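Side-chain contact in lysine cyclodeaminase (Streptomyces pristinaespiralis, PDB 5YU3), which catalyses the cyclisation of L-lysine to L-pipecolic acid with loss of ammonia, using a bound NAD, and also recognises L-ornithine and L-2,4-diaminobutyric acid: residues D21-M24 / R25-D29. Residues are numbered along the deposited sequence; the frame is centred on the assembly and turned at random.
Sequences DELM and RRIID
Glu-22 and Arg-26, one helical turn apart, form a salt bridge through a single hydrogen bond, with NE of Arg-26 3.0 Å from OE2 of Glu-22. Its N-H...O angle of 173° is nearly straight, and OE2 lies at the guanidinium edge, in plane, accepting through its anti lone pair. The carboxylate itself stands 79° from the guanidinium plane. Two features bring the groups together: Glu-22 bends at chi2 (73°), whereas Arg-26 stays extended from CG to NE. A leucine in place of Arg-26 would probably leave OE2 of Glu-22 without this N-H donor and its compensating charge.

Arg-25 makes no comparable bond to Asp-21: its NH1 lies 3.7 Å from CB of Asp-21 but 4.6 Å from OD2, too long for a salt bridge, while OD1 of Asp-21 is hydrogen-bonded by NE2 of His-155. Backbone amides of residues 25 to 28 satisfy the carbonyls of residues 21 to 24 in regular alpha-helical i to i+4 bonds. The shortest runs from N of Ile-28 to O of Met-24 at 2.8 Å, and the longest from N of Ile-27 to O of Leu-23 at 3.2 Å. On the buried side, CG of Met-24 packs 3.9 Å from CD1 of Ile-28.

Within helix 20-39, Leu-23 meets helices 8-18, 115-133 and 305-321, Ile-27 and Ile-28 reach helix 115-133, and Met-24 packs on helix 148-160 and on Tyr-341 of the second subunit.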
ATOM      1  N   ASP A  21       2.542  15.718 -26.247  1.00 14.65           N
ATOM      2  CA  ASP A  21       1.910  14.879 -27.264  1.00 16.11           C
ATOM      3  C   ASP A  21       2.615  13.537 -27.375  1.00 19.46           C
ATOM      4  O   ASP A  21       1.977  12.472 -27.367  1.00 18.07           O
ATOM      5  CB  ASP A  21       1.918  15.577 -28.626  1.00 19.07           C
ATOM      6  CG  ASP A  21       0.904  16.705 -28.729  1.00 21.24           C
ATOM      7  OD1 ASP A  21       0.124  16.935 -27.783  1.00 17.80           O
ATOM      8  OD2 ASP A  21       0.914  17.387 -29.783  1.00 22.38           O
ATOM      9  N   GLU A  22       3.942  13.569 -27.492  1.00 15.73           N
ATOM     10  CA  GLU A  22       4.673  12.327 -27.674  1.00 17.91           C
ATOM     11  C   GLU A  22       4.607  11.454 -26.425  1.00 16.18           C
ATOM     12  O   GLU A  22       4.474  10.225 -26.525  1.00 18.20           O
ATOM     13  CB  GLU A  22       6.123  12.624 -28.048  1.00 18.56           C
ATOM     14  CG  GLU A  22       7.012  11.403 -27.909  1.00 22.63           C
ATOM     15  CD  GLU A  22       6.779  10.374 -28.991  1.00 28.90           C
ATOM     16  OE1 GLU A  22       6.035  10.674 -29.954  1.00 34.43           O
ATOM     17  OE2 GLU A  22       7.348   9.261 -28.884  1.00 33.59           O
ATOM     18  N   LEU A  23       4.683  12.065 -25.240  1.00 15.18           N
ATOM     19  CA  LEU A  23       4.621  11.268 -24.016  1.00 13.91           C
ATOM     20  C   LEU A  23       3.246  10.624 -23.854  1.00 17.73           C
ATOM     21  O   LEU A  23       3.144   9.461 -23.449  1.00 17.33           O
ATOM     22  CB  LEU A  23       4.956  12.132 -22.802  1.00 14.83           C
ATOM     23  CG  LEU A  23       5.014  11.398 -21.459  1.00 17.80           C
ATOM     24  CD1 LEU A  23       6.149  10.369 -21.423  1.00 19.25           C
ATOM     25  CD2 LEU A  23       5.144  12.409 -20.326  1.00 19.05           C
ATOM     26  N   MET A  24       2.186  11.357 -24.186  1.00 13.94           N
ATOM     27  CA  MET A  24       0.849  10.771 -24.145  1.00 16.24           C
ATOM     28  C   MET A  24       0.717   9.643 -25.165  1.00 16.48           C
ATOM     29  O   MET A  24       0.163   8.585 -24.855  1.00 17.06           O
ATOM     30  CB  MET A  24      -0.210  11.852 -24.370  1.00 14.13           C
ATOM     31  CG  MET A  24      -1.663  11.324 -24.383  1.00 14.53           C
ATOM     32  SD  MET A  24      -2.185  10.582 -22.807  1.00 16.06           S
ATOM     33  CE  MET A  24      -2.807  11.994 -21.923  1.00 12.38           C
ATOM     34  N   ARG A  25       1.259   9.834 -26.375  1.00 15.72           N
ATOM     35  CA  ARG A  25       1.199   8.783 -27.387  1.00 16.93           C
ATOM     36  C   ARG A  25       1.951   7.534 -26.944  1.00 19.67           C
ATOM     37  O   ARG A  25       1.485   6.410 -27.184  1.00 17.63           O
ATOM     38  CB  ARG A  25       1.756   9.285 -28.720  1.00 20.00           C
ATOM     39  CG  ARG A  25       0.762  10.166 -29.493  1.00 26.10           C
ATOM     40  CD  ARG A  25       1.147  10.326 -30.960  1.00 31.37           C
ATOM     41  NE  ARG A  25       0.180  11.149 -31.688  1.00 40.67           N
ATOM     42  CZ  ARG A  25       0.302  12.464 -31.848  1.00 41.14           C
ATOM     43  NH1 ARG A  25       1.359  13.095 -31.336  1.00 35.54           N
ATOM     44  NH2 ARG A  25      -0.621  13.146 -32.521  1.00 40.67           N
ATOM     45  N   ARG A  26       3.114   7.704 -26.299  1.00 17.60           N
ATOM     46  CA  ARG A  26       3.840   6.542 -25.790  1.00 18.18           C
ATOM     47  C   ARG A  26       2.990   5.761 -24.801  1.00 18.49           C
ATOM     48  O   ARG A  26       2.963   4.526 -24.841  1.00 17.92           O
ATOM     49  CB  ARG A  26       5.150   6.958 -25.117  1.00 17.99           C
ATOM     50  CG  ARG A  26       6.206   7.475 -26.072  1.00 21.81           C
ATOM     51  CD  ARG A  26       7.548   7.712 -25.353  1.00 23.70           C
ATOM     52  NE  ARG A  26       8.458   8.494 -26.185  1.00 22.13           N
ATOM     53  CZ  ARG A  26       9.656   8.913 -25.795  1.00 29.19           C
ATOM     54  NH1 ARG A  26      10.097   8.636 -24.569  1.00 28.63           N
ATOM     55  NH2 ARG A  26      10.413   9.620 -26.631  1.00 30.38           N
ATOM     56  N   ILE A  27       2.289   6.462 -23.908  1.00 17.63           N
ATOM     57  CA  ILE A  27       1.490   5.773 -22.897  1.00 17.93           C
ATOM     58  C   ILE A  27       0.258   5.131 -23.530  1.00 19.49           C
ATOM     59  O   ILE A  27      -0.125   4.011 -23.165  1.00 16.13           O
ATOM     60  CB  ILE A  27       1.132   6.736 -21.750  1.00 16.32           C
ATOM     61  CG1 ILE A  27       2.422   7.124 -21.003  1.00 16.01           C
ATOM     62  CG2 ILE A  27       0.147   6.087 -20.763  1.00 16.47           C
ATOM     63  CD1 ILE A  27       2.273   8.286 -20.041  1.00 17.12           C
ATOM     64  N   ILE A  28      -0.370   5.809 -24.498  1.00 17.39           N
ATOM     65  CA  ILE A  28      -1.457   5.179 -25.248  1.00 15.74           C
ATOM     66  C   ILE A  28      -0.979   3.881 -25.895  1.00 18.21           C
ATOM     67  O   ILE A  28      -1.634   2.837 -25.790  1.00 17.85           O
ATOM     68  CB  ILE A  28      -2.030   6.151 -26.295  1.00 16.33           C
ATOM     69  CG1 ILE A  28      -2.811   7.278 -25.611  1.00 15.56           C
ATOM     70  CG2 ILE A  28      -2.899   5.385 -27.320  1.00 18.23           C
ATOM     71  CD1 ILE A  28      -3.147   8.446 -26.547  1.00 17.39           C
ATOM     72  N   ASP A  29       0.175   3.921 -26.571  1.00 17.31           N
ATOM     73  CA  ASP A  29       0.661   2.729 -27.266  1.00 21.06           C
ATOM     74  C   ASP A  29       0.988   1.605 -26.286  1.00 19.98           C
ATOM     75  O   ASP A  29       0.655   0.438 -26.529  1.00 18.91           O
ATOM     76  CB  ASP A  29       1.898   3.064 -28.104  1.00 21.05           C
ATOM     77  CG  ASP A  29       1.577   3.946 -29.311  1.00 28.22           C
ATOM     78  OD1 ASP A  29       0.401   4.012 -29.724  1.00 27.90           O
ATOM     79  OD2 ASP A  29       2.509   4.574 -29.851  1.00 26.91           O
TER